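Local coordinates for uncharacterized protein (Bordetella bronchiseptica, PDB 4XG0), which probably acts as a kinase of acid-sugar catabolism, with an N-terminal sugar-binding domain and a C-terminal nucleotide-binding domain, at residues L83-A88 with F119-D124; S113-A118 with V138-P143; L321-R326 with D333-R338. All coordinates share one frame; numbering follows the deposited sequence.

Contact 1: residues L83-A88 with F119-D124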
ATOM      1  N   LEU A  83      26.955 -16.017  -6.145  1.00 42.66           N
ATOM      2  CA  LEU A  83      27.117 -17.467  -6.003  1.00 47.37           C
ATOM      3  C   LEU A  83      26.722 -18.219  -7.262  1.00 46.93           C
ATOM      4  O   LEU A  83      26.045 -17.681  -8.125  1.00 42.39           O
ATOM      5  CB  LEU A  83      26.278 -18.004  -4.849  1.00 49.99           C
ATOM      6  CG  LEU A  83      26.708 -17.551  -3.448  1.00 51.94           C
ATOM      7  CD1 LEU A  83      25.905 -18.288  -2.378  1.00 52.42           C
ATOM      8  CD2 LEU A  83      28.208 -17.749  -3.236  1.00 58.32           C
ATOM      9  N   ALA A  84      27.124 -19.485  -7.340  1.00 54.98           N
ATOM     10  CA  ALA A  84      26.700 -20.349  -8.428  1.00 53.19           C
ATOM     11  C   ALA A  84      25.283 -20.841  -8.170  1.00 52.88           C
ATOM     12  O   ALA A  84      24.838 -20.923  -7.024  1.00 52.17           O
ATOM     13  CB  ALA A  84      27.654 -21.523  -8.576  1.00 62.01           C
ATOM     14  N   ALA A  85      24.590 -21.184  -9.253  1.00 45.70           N
ATOM     15  CA  ALA A  85      23.161 -21.507  -9.221  1.00 44.85           C
ATOM     16  C   ALA A  85      22.734 -22.423  -8.071  1.00 45.45           C
ATOM     17  O   ALA A  85      21.885 -22.054  -7.253  1.00 43.49           O
ATOM     18  CB  ALA A  85      22.714 -22.094 -10.573  1.00 48.22           C
ATOM     19  N   ALA A  86      23.317 -23.613  -7.997  1.00 48.99           N
ATOM     20  CA  ALA A  86      22.850 -24.604  -7.045  1.00 55.28           C
ATOM     21  C   ALA A  86      23.106 -24.152  -5.606  1.00 50.24           C
ATOM     22  O   ALA A  86      22.380 -24.536  -4.699  1.00 53.85           O
ATOM     23  CB  ALA A  86      23.503 -25.955  -7.310  1.00 60.17           C
ATOM     24  N   ASP A  87      24.150 -23.358  -5.396  1.00 49.98           N
ATOM     25  CA  ASP A  87      24.459 -22.881  -4.052  1.00 49.68           C
ATOM     26  C   ASP A  87      23.490 -21.765  -3.685  1.00 45.73           C
ATOM     27  O   ASP A  87      23.033 -21.684  -2.552  1.00 45.19           O
ATOM     28  CB  ASP A  87      25.886 -22.351  -3.974  1.00 50.95           C
ATOM     29  CG  ASP A  87      26.903 -23.424  -4.248  1.00 60.30           C
ATOM     30  OD1 ASP A  87      26.641 -24.573  -3.858  1.00 57.59           O
ATOM     31  OD2 ASP A  87      27.935 -23.117  -4.871  1.00 58.67           O
ATOM     32  N   ALA A  88      23.211 -20.909  -4.657  1.00 43.26           N
ATOM     33  CA  ALA A  88      22.281 -19.798  -4.477  1.00 39.69           C
ATOM     34  C   ALA A  88      20.888 -20.349  -4.187  1.00 39.35           C
ATOM     35  O   ALA A  88      20.208 -19.895  -3.269  1.00 42.65           O
ATOM     36  CB  ALA A  88      22.261 -18.942  -5.743  1.00 38.04           C
ATOM     37  N   PHE A 119      19.305 -15.841 -11.359  1.00 29.58           N
ATOM     38  CA  PHE A 119      17.967 -15.295 -11.360  1.00 28.74           C
ATOM     39  C   PHE A 119      16.894 -16.373 -11.366  1.00 29.42           C
ATOM     40  O   PHE A 119      16.030 -16.400 -10.466  1.00 30.91           O
ATOM     41  CB  PHE A 119      17.821 -14.356 -12.556  1.00 28.72           C
ATOM     42  CG  PHE A 119      16.745 -13.347 -12.422  1.00 24.25           C
ATOM     43  CD1 PHE A 119      16.919 -12.229 -11.631  1.00 26.35           C
ATOM     44  CD2 PHE A 119      15.560 -13.476 -13.132  1.00 26.59           C
ATOM     45  CE1 PHE A 119      15.899 -11.283 -11.543  1.00 28.95           C
ATOM     46  CE2 PHE A 119      14.559 -12.545 -13.029  1.00 28.27           C
ATOM     47  CZ  PHE A 119      14.732 -11.460 -12.256  1.00 26.26           C
ATOM     48  N   LYS A 120      16.954 -17.272 -12.360  1.00 29.85           N
ATOM     49  CA  LYS A 120      15.949 -18.304 -12.483  1.00 30.87           C
ATOM     50  C   LYS A 120      16.081 -19.302 -11.364  1.00 32.42           C
ATOM     51  O   LYS A 120      15.084 -19.771 -10.848  1.00 32.55           O
ATOM     52  CB  LYS A 120      16.071 -19.051 -13.843  1.00 32.75           C
ATOM     53  CG  LYS A 120      15.017 -20.125 -14.011  1.00 34.14           C
ATOM     54  CD  LYS A 120      15.283 -20.946 -15.351  1.00 36.45           C
ATOM     55  CE  LYS A 120      14.508 -22.245 -15.401  1.00 45.94           C
ATOM     56  NZ  LYS A 120      13.038 -22.034 -15.337  1.00 45.78           N
ATOM     57  N   ALA A 121      17.307 -19.621 -10.979  1.00 33.87           N
ATOM     58  CA  ALA A 121      17.526 -20.687 -10.005  1.00 35.96           C
ATOM     59  C   ALA A 121      16.860 -20.317  -8.677  1.00 34.53           C
ATOM     60  O   ALA A 121      16.179 -21.133  -8.063  1.00 35.65           O
ATOM     61  CB  ALA A 121      19.034 -20.954  -9.815  1.00 37.89           C
ATOM     62  N   GLU A 122      17.025 -19.061  -8.286  1.00 32.20           N
ATOM     63  CA  GLU A 122      16.531 -18.596  -6.967  1.00 30.89           C
ATOM     64  C   GLU A 122      15.018 -18.473  -7.014  1.00 29.62           C
ATOM     65  O   GLU A 122      14.336 -18.830  -6.057  1.00 32.39           O
ATOM     66  CB  GLU A 122      17.177 -17.269  -6.549  1.00 34.45           C
ATOM     67  CG  GLU A 122      18.667 -17.350  -6.224  1.00 30.86           C
ATOM     68  CD  GLU A 122      19.162 -16.106  -5.497  1.00 37.51           C
ATOM     69  OE1 GLU A 122      18.297 -15.319  -5.061  1.00 29.70           O
ATOM     70  OE2 GLU A 122      20.392 -15.914  -5.341  1.00 33.27           O
ATOM     71  N   ILE A 123      14.476 -18.035  -8.149  1.00 28.58           N
ATOM     72  CA  ILE A 123      13.021 -17.900  -8.278  1.00 30.22           C
ATOM     73  C   ILE A 123      12.292 -19.232  -8.198  1.00 34.44           C
ATOM     74  O   ILE A 123      11.343 -19.372  -7.443  1.00 29.87           O
ATOM     75  CB  ILE A 123      12.629 -17.135  -9.557  1.00 26.42           C
ATOM     76  CG1 ILE A 123      12.945 -15.648  -9.358  1.00 27.50           C
ATOM     77  CG2 ILE A 123      11.154 -17.353  -9.877  1.00 27.90           C
ATOM     78  CD1 ILE A 123      12.985 -14.865 -10.664  1.00 23.34           C
ATOM     79  N   ASP A 124      12.726 -20.229  -8.965  1.00 33.91           N
ATOM     80  CA  ASP A 124      12.130 -21.547  -8.842  1.00 35.64           C
ATOM     81  C   ASP A 124      12.224 -22.135  -7.437  1.00 37.39           C
ATOM     82  O   ASP A 124      11.267 -22.704  -6.939  1.00 36.99           O
ATOM     83  CB  ASP A 124      12.776 -22.503  -9.846  1.00 37.03           C
ATOM     84  CG  ASP A 124      12.340 -22.218 -11.264  1.00 46.54           C
ATOM     85  OD1 ASP A 124      11.260 -21.603 -11.437  1.00 41.22           O
ATOM     86  OD2 ASP A 124      13.075 -22.616 -12.197  1.00 43.95           O
TER
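Ala121 meets Ala85 methyl to methyl, with Ala121 CB 3.9 Å from Ala85 CB. Neither side chain extends past its CB, and this lets the two backbones close to 5.7 Å between Ala85 CA and Ala121 CA. The methyl of Ala121 also lies beside the backbone of the first helix, 4.0 Å from Ala85 O. One residue on, Glu122 makes the second touch in a different way. Its CG stands beside the backbone N (chi1 -68°) and the chain beyond is extended, carrying the carboxylate across to Ala88. Glu122 CG passes 4.0 Å from Ala88 CB, and Glu122 OE2 ends 3.6 Å from the same methyl. Helices 85-101 and 119-130 flank strand 106-110 in the chain of this alpha/beta domain, built on a parallel sheet, and they pack through their first turns, where small residues permit a close approach. The carboxylate merely brushes Ala88, because its polar partners lie elsewhere: Ser80 OG hydrogen-bonds to OE2, and Lys109 NZ forms a salt bridge with OE1. The group is buried, and these two partners satisfy its oxygens and hold it beside the alanine. Further along the helix, Asp124 OD2 uses its syn lone pair to receive Lys120 NZ in a salt bridge of 3.2 Å, and the same NZ also hydrogen-bonds to Leu183 O.

Contact 2: residues S113-A118 with V138-P143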
ATOM      1  N   SER A 113      17.274  -4.925  -9.835  1.00 24.46           N
ATOM      2  CA  SER A 113      16.485  -4.393 -10.947  1.00 20.24           C
ATOM      3  C   SER A 113      17.087  -4.781 -12.269  1.00 21.91           C
ATOM      4  O   SER A 113      16.355  -4.881 -13.249  1.00 25.33           O
ATOM      5  CB  SER A 113      16.350  -2.870 -10.905  1.00 21.90           C
ATOM      6  OG  SER A 113      17.596  -2.230 -10.993  1.00 24.85           O
ATOM      7  N   THR A 114      18.414  -4.939 -12.307  1.00 20.61           N
ATOM      8  CA  THR A 114      19.072  -5.295 -13.553  1.00 22.47           C
ATOM      9  C   THR A 114      19.433  -6.772 -13.687  1.00 24.79           C
ATOM     10  O   THR A 114      20.295  -7.127 -14.501  1.00 28.77           O
ATOM     11  CB  THR A 114      20.292  -4.384 -13.844  1.00 24.56           C
ATOM     12  OG1 THR A 114      21.120  -4.255 -12.680  1.00 28.72           O
ATOM     13  CG2 THR A 114      19.827  -3.006 -14.316  1.00 26.24           C
ATOM     14  N   LEU A 115      18.740  -7.635 -12.940  1.00 23.33           N
ATOM     15  CA  LEU A 115      18.773  -9.095 -13.162  1.00 25.38           C
ATOM     16  C   LEU A 115      20.058  -9.830 -12.787  1.00 25.48           C
ATOM     17  O   LEU A 115      20.167 -11.002 -13.109  1.00 30.65           O
ATOM     18  CB  LEU A 115      18.498  -9.431 -14.639  1.00 23.26           C
ATOM     19  CG  LEU A 115      17.366  -8.662 -15.295  1.00 23.33           C
ATOM     20  CD1 LEU A 115      17.176  -9.125 -16.740  1.00 27.76           C
ATOM     21  CD2 LEU A 115      16.050  -8.807 -14.522  1.00 21.08           C
ATOM     22  N   ARG A 116      21.019  -9.164 -12.144  1.00 24.85           N
ATOM     23  CA  ARG A 116      22.272  -9.815 -11.815  1.00 28.73           C
ATOM     24  C   ARG A 116      22.001 -10.832 -10.729  1.00 33.77           C
ATOM     25  O   ARG A 116      21.298 -10.543  -9.749  1.00 32.75           O
ATOM     26  CB  ARG A 116      23.344  -8.823 -11.371  1.00 28.38           C
ATOM     27  CG  ARG A 116      23.815  -7.895 -12.474  1.00 32.52           C
ATOM     28  CD  ARG A 116      24.642  -6.743 -11.935  1.00 38.96           C
ATOM     29  NE  ARG A 116      23.851  -5.840 -11.103  1.00 32.31           N
ATOM     30  CZ  ARG A 116      24.346  -4.828 -10.387  1.00 39.96           C
ATOM     31  NH1 ARG A 116      25.654  -4.585 -10.383  1.00 41.56           N
ATOM     32  NH2 ARG A 116      23.538  -4.054  -9.664  1.00 32.38           N
ATOM     33  N   GLY A 117      22.527 -12.032 -10.924  1.00 30.92           N
ATOM     34  CA  GLY A 117      22.366 -13.121  -9.988  1.00 30.00           C
ATOM     35  C   GLY A 117      21.989 -14.426 -10.668  1.00 35.38           C
ATOM     36  O   GLY A 117      21.872 -14.482 -11.891  1.00 36.36           O
ATOM     37  N   ALA A 118      21.813 -15.474  -9.859  1.00 40.85           N
ATOM     38  CA  ALA A 118      21.265 -16.750 -10.309  1.00 46.89           C
ATOM     39  C   ALA A 118      19.748 -16.640 -10.398  1.00 40.86           C
ATOM     40  O   ALA A 118      19.001 -17.270  -9.633  1.00 35.15           O
ATOM     41  CB  ALA A 118      21.665 -17.867  -9.354  1.00 56.96           C
ATOM     42  N   VAL A 138       6.807 -11.764 -11.552  1.00 22.77           N
ATOM     43  CA  VAL A 138       8.141 -11.215 -11.698  1.00 23.11           C
ATOM     44  C   VAL A 138       8.098  -9.876 -12.411  1.00 19.10           C
ATOM     45  O   VAL A 138       7.656  -9.766 -13.577  1.00 22.27           O
ATOM     46  CB  VAL A 138       9.026 -12.173 -12.498  1.00 22.89           C
ATOM     47  CG1 VAL A 138      10.409 -11.628 -12.597  1.00 19.71           C
ATOM     48  CG2 VAL A 138       9.067 -13.537 -11.827  1.00 25.57           C
ATOM     49  N   CYS A 139       8.568  -8.849 -11.721  1.00 19.39           N
ATOM     50  CA  CYS A 139       8.651  -7.522 -12.320  1.00 21.15           C
ATOM     51  C   CYS A 139       9.725  -6.673 -11.608  1.00 21.40           C
ATOM     52  O   CYS A 139       9.453  -5.983 -10.618  1.00 19.54           O
ATOM     53  CB  CYS A 139       7.310  -6.821 -12.222  1.00 17.46           C
ATOM     54  SG  CYS A 139       7.366  -5.106 -12.831  1.00 20.98           S
ATOM     55  N   PRO A 140      10.941  -6.676 -12.145  1.00 20.51           N
ATOM     56  CA  PRO A 140      12.018  -6.002 -11.408  1.00 20.90           C
ATOM     57  C   PRO A 140      12.113  -4.492 -11.699  1.00 17.30           C
ATOM     58  O   PRO A 140      13.120  -3.837 -11.383  1.00 18.58           O
ATOM     59  CB  PRO A 140      13.278  -6.744 -11.879  1.00 19.77           C
ATOM     60  CG  PRO A 140      12.783  -8.030 -12.438  1.00 18.86           C
ATOM     61  CD  PRO A 140      11.492  -7.650 -13.092  1.00 17.81           C
ATOM     62  N   ALA A 141      11.107  -3.945 -12.342  1.00 19.87           N
ATOM     63  CA  ALA A 141      11.114  -2.500 -12.656  1.00 19.56           C
ATOM     64  C   ALA A 141      11.364  -1.627 -11.450  1.00 19.21           C
ATOM     65  O   ALA A 141      10.892  -1.915 -10.336  1.00 17.66           O
ATOM     66  CB  ALA A 141       9.805  -2.086 -13.280  1.00 19.38           C
ATOM     67  N   PHE A 142      12.043  -0.502 -11.694  1.00 19.36           N
ATOM     68  CA  PHE A 142      12.275   0.488 -10.649  1.00 17.65           C
ATOM     69  C   PHE A 142      12.250   1.812 -11.371  1.00 20.72           C
ATOM     70  O   PHE A 142      13.283   2.362 -11.736  1.00 23.38           O
ATOM     71  CB  PHE A 142      13.630   0.236  -9.983  1.00 19.30           C
ATOM     72  CG  PHE A 142      13.761   0.826  -8.603  1.00 18.78           C
ATOM     73  CD1 PHE A 142      12.834   1.726  -8.132  1.00 19.08           C
ATOM     74  CD2 PHE A 142      14.816   0.462  -7.800  1.00 24.55           C
ATOM     75  CE1 PHE A 142      12.942   2.251  -6.835  1.00 21.35           C
ATOM     76  CE2 PHE A 142      14.922   0.990  -6.497  1.00 24.73           C
ATOM     77  CZ  PHE A 142      13.999   1.867  -6.041  1.00 22.55           C
ATOM     78  N   PRO A 143      11.051   2.306 -11.653  1.00 19.04           N
ATOM     79  CA  PRO A 143      10.950   3.413 -12.595  1.00 23.41           C
ATOM     80  C   PRO A 143      11.688   4.680 -12.170  1.00 23.89           C
ATOM     81  O   PRO A 143      12.171   5.402 -13.046  1.00 24.70           O
ATOM     82  CB  PRO A 143       9.446   3.636 -12.701  1.00 26.37           C
ATOM     83  CG  PRO A 143       8.853   2.256 -12.355  1.00 23.87           C
ATOM     84  CD  PRO A 143       9.754   1.690 -11.347  1.00 17.95           C
TER
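Leu115 lays one methyl against the ring of Pro140, CD2 lying 4.0 Å from Pro140 CG, and the two side chains pass at a slant. Its CG sits beside the backbone N (chi1 -44°), which swings the branch toward the proline; Ile179 of helix 179-183 packs on both residues. Next to this apolar patch the backbones come together, with Ser113 CA 4.8 Å from Pro140 CA. The carbonyl of Pro140 points at the serine: Ser113 CA makes a CA-H...O contact of 3.4 Å to Pro140 O, bent to 132° at the hydrogen, and Ser113 CB is equally near that oxygen. Beyond it, Ser113 CB meets Phe142 CB at 4.2 Å. The two loops follow strands 106-110 and 135-139, at the C-terminal ends of the strands, where alpha/beta proteins commonly place their binding sites. Ser113 OG hydrogen-bonds to a bound citrate, probably a crystallisation component that may nonetheless mark a pocket. Pro140 O takes its true hydrogen bond from Ser239, after strand 234-238, and Ser113 O is buried against the proline without a partner; packing therefore holds this contact, while the serine hydroxyl bonds the citrate.

Contact 3: residues L321-R326 with D333-R338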
ATOM      1  N   LEU A 321     -20.804  16.141   3.066  1.00 26.18           N
ATOM      2  CA  LEU A 321     -20.522  17.423   2.446  1.00 25.90           C
ATOM      3  C   LEU A 321     -21.416  18.545   3.006  1.00 30.72           C
ATOM      4  O   LEU A 321     -22.642  18.488   2.897  1.00 26.54           O
ATOM      5  CB  LEU A 321     -20.723  17.292   0.938  1.00 27.31           C
ATOM      6  CG  LEU A 321     -20.362  18.521   0.090  1.00 29.94           C
ATOM      7  CD1 LEU A 321     -18.925  18.942   0.388  1.00 30.51           C
ATOM      8  CD2 LEU A 321     -20.577  18.219  -1.395  1.00 34.35           C
ATOM      9  N   ALA A 322     -20.796  19.574   3.584  1.00 25.99           N
ATOM     10  CA  ALA A 322     -21.541  20.684   4.178  1.00 29.90           C
ATOM     11  C   ALA A 322     -22.185  21.544   3.121  1.00 34.91           C
ATOM     12  O   ALA A 322     -21.572  21.817   2.111  1.00 34.83           O
ATOM     13  CB  ALA A 322     -20.623  21.546   5.008  1.00 36.45           C
ATOM     14  N   PRO A 323     -23.426  21.986   3.355  1.00 29.65           N
ATOM     15  CA  PRO A 323     -23.916  23.097   2.534  1.00 30.27           C
ATOM     16  C   PRO A 323     -23.421  24.431   3.111  1.00 34.15           C
ATOM     17  O   PRO A 323     -23.026  24.516   4.283  1.00 35.14           O
ATOM     18  CB  PRO A 323     -25.427  22.964   2.664  1.00 31.72           C
ATOM     19  CG  PRO A 323     -25.637  22.393   3.984  1.00 33.04           C
ATOM     20  CD  PRO A 323     -24.474  21.468   4.253  1.00 27.20           C
ATOM     21  N   GLU A 324     -23.444  25.466   2.285  1.00 39.54           N
ATOM     22  CA  GLU A 324     -23.106  26.810   2.720  1.00 36.85           C
ATOM     23  C   GLU A 324     -24.160  27.359   3.684  1.00 35.94           C
ATOM     24  O   GLU A 324     -25.336  27.007   3.591  1.00 38.77           O
ATOM     25  CB  GLU A 324     -22.987  27.720   1.483  1.00 49.78           C
ATOM     26  CG  GLU A 324     -22.546  29.145   1.777  1.00 56.57           C
ATOM     27  CD  GLU A 324     -21.627  29.719   0.692  1.00 70.49           C
ATOM     28  OE1 GLU A 324     -21.286  28.999  -0.281  1.00 70.04           O
ATOM     29  OE2 GLU A 324     -21.237  30.901   0.822  1.00 76.20           O
ATOM     30  N   GLY A 325     -23.722  28.208   4.612  1.00 36.05           N
ATOM     31  CA  GLY A 325     -24.617  28.926   5.500  1.00 37.51           C
ATOM     32  C   GLY A 325     -24.685  28.399   6.925  1.00 35.35           C
ATOM     33  O   GLY A 325     -23.733  27.815   7.459  1.00 36.75           O
ATOM     34  N   ARG A 326     -25.819  28.641   7.557  1.00 31.72           N
ATOM     35  CA  ARG A 326     -26.029  28.171   8.918  1.00 37.65           C
ATOM     36  C   ARG A 326     -27.385  27.504   9.004  1.00 39.13           C
ATOM     37  O   ARG A 326     -28.292  27.830   8.239  1.00 36.78           O
ATOM     38  CB  ARG A 326     -25.967  29.346   9.897  1.00 40.18           C
ATOM     39  CG  ARG A 326     -27.011  30.414   9.623  1.00 49.69           C
ATOM     40  CD  ARG A 326     -27.178  31.326  10.819  1.00 49.55           C
ATOM     41  NE  ARG A 326     -26.056  32.249  10.950  1.00 56.45           N
ATOM     42  CZ  ARG A 326     -25.726  32.868  12.078  1.00 61.38           C
ATOM     43  NH1 ARG A 326     -24.693  33.698  12.097  1.00 62.92           N
ATOM     44  NH2 ARG A 326     -26.422  32.661  13.190  1.00 53.35           N
ATOM     45  N   ASP A 333     -21.737  28.661  13.563  1.00 42.37           N
ATOM     46  CA  ASP A 333     -20.911  27.460  13.373  1.00 43.33           C
ATOM     47  C   ASP A 333     -21.747  26.172  13.427  1.00 37.59           C
ATOM     48  O   ASP A 333     -21.200  25.077  13.559  1.00 39.59           O
ATOM     49  CB  ASP A 333     -19.802  27.379  14.437  1.00 43.89           C
ATOM     50  CG  ASP A 333     -18.731  26.337  14.096  1.00 47.98           C
ATOM     51  OD1 ASP A 333     -18.223  26.385  12.953  1.00 50.70           O
ATOM     52  OD2 ASP A 333     -18.395  25.471  14.955  1.00 39.78           O
ATOM     53  N   SER A 334     -23.064  26.312  13.288  1.00 31.78           N
ATOM     54  CA  SER A 334     -24.000  25.216  13.503  1.00 33.80           C
ATOM     55  C   SER A 334     -23.843  24.103  12.478  1.00 35.69           C
ATOM     56  O   SER A 334     -24.008  22.926  12.817  1.00 30.38           O
ATOM     57  CB  SER A 334     -25.450  25.734  13.524  1.00 35.90           C
ATOM     58  OG  SER A 334     -25.754  26.498  12.373  1.00 36.41           O
ATOM     59  N   VAL A 335     -23.490  24.454  11.245  1.00 31.86           N
ATOM     60  CA  VAL A 335     -23.364  23.443  10.198  1.00 33.84           C
ATOM     61  C   VAL A 335     -22.191  22.507  10.472  1.00 26.61           C
ATOM     62  O   VAL A 335     -22.343  21.290  10.425  1.00 26.77           O
ATOM     63  CB  VAL A 335     -23.220  24.074   8.773  1.00 30.38           C
ATOM     64  CG1 VAL A 335     -22.649  23.048   7.784  1.00 27.82           C
ATOM     65  CG2 VAL A 335     -24.568  24.584   8.276  1.00 31.01           C
ATOM     66  N   ALA A 336     -21.032  23.069  10.794  1.00 28.52           N
ATOM     67  CA  ALA A 336     -19.845  22.262  11.067  1.00 29.22           C
ATOM     68  C   ALA A 336     -20.039  21.480  12.381  1.00 28.97           C
ATOM     69  O   ALA A 336     -19.677  20.307  12.488  1.00 26.70           O
ATOM     70  CB  ALA A 336     -18.653  23.155  11.158  1.00 29.66           C
ATOM     71  N   ARG A 337     -20.633  22.134  13.371  1.00 29.55           N
ATOM     72  CA  ARG A 337     -20.851  21.487  14.673  1.00 33.44           C
ATOM     73  C   ARG A 337     -21.693  20.235  14.461  1.00 28.61           C
ATOM     74  O   ARG A 337     -21.398  19.147  14.984  1.00 30.88           O
ATOM     75  CB  ARG A 337     -21.568  22.437  15.625  1.00 34.98           C
ATOM     76  N   ARG A 338     -22.764  20.413  13.706  1.00 25.66           N
ATOM     77  CA  ARG A 338     -23.689  19.343  13.368  1.00 26.43           C
ATOM     78  C   ARG A 338     -23.029  18.221  12.568  1.00 29.15           C
ATOM     79  O   ARG A 338     -23.218  17.041  12.885  1.00 28.40           O
ATOM     80  CB  ARG A 338     -24.864  19.933  12.597  1.00 29.19           C
ATOM     81  CG  ARG A 338     -25.879  18.932  12.070  1.00 31.52           C
ATOM     82  CD  ARG A 338     -26.703  18.366  13.184  1.00 32.15           C
ATOM     83  NE  ARG A 338     -27.791  17.529  12.690  1.00 31.37           N
ATOM     84  CZ  ARG A 338     -28.365  16.565  13.408  1.00 36.99           C
ATOM     85  NH1 ARG A 338     -29.341  15.845  12.882  1.00 28.59           N
ATOM     86  NH2 ARG A 338     -27.945  16.315  14.642  1.00 35.45           N
TER
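Val335 points its side chain from the start of helix 334-349 into the curve of residues 321-326, and its two methyls meet different parts of that loop. CB lies 4.0 Å from Gly325 O. With CG1 anti to the backbone N (chi1 162°), the two methyls spread along the loop. CG1 takes the end nearer the sheet, packing on Ala322 CB at 3.8 Å and on Pro323, whose carbonyl O lies 3.8 Å from the same methyl; the proline ring adds a looser touch. CG2 takes the far end, 3.4 Å from Gly325 O and 3.9 Å from Arg326 CA. The valine thus packs on one alanine methyl and against two backbone carbonyl oxygens, where the loop curves over the start of the helix. Beside it, Ser334 OG rests 3.8 Å from Arg326 CB. That hydroxyl is engaged within the connection itself, donating to Asp331 O and accepting from Leu327 N, while Arg326 sends its guanidinium to Leu330 O through NH2. Polar groups in this way tie the turn between the segments. In the C-terminal domain, Leu289 and Leu292 of helix 289-292 touch both Pro323 and Val335. The loop leaves strand 317-321, which lies between strands 283-285 and 259-263 of the mixed sheet, and Ala322 is still hydrogen-bonded through its backbone to Val263 as Ala322 O accepts from Arg271 of helix 268-279.

Contacts 1 and 2 share the N-terminal domain, presumed to bind sugar, their centres 14 Å apart and their segments alternating along the chain. Residues 113-118 run directly into 119-124, and Ala118 packs against Ala85 and Ala88, while the ring of Phe119 reaches Pro140. Helix 119-130 then leads to strand 135-139 and the loops at its C-terminal end, where citrate is bound. Contact 3 comes later, on the mixed sheet of the presumed nucleotide-binding domain, its centre 63 Å from contact 1 and 53 Å from contact 2. The two presumed functions thus rest on separate sheets of one chain; as the crystal holds a domain-swapped dimer, these separations need not be those between cooperating sites.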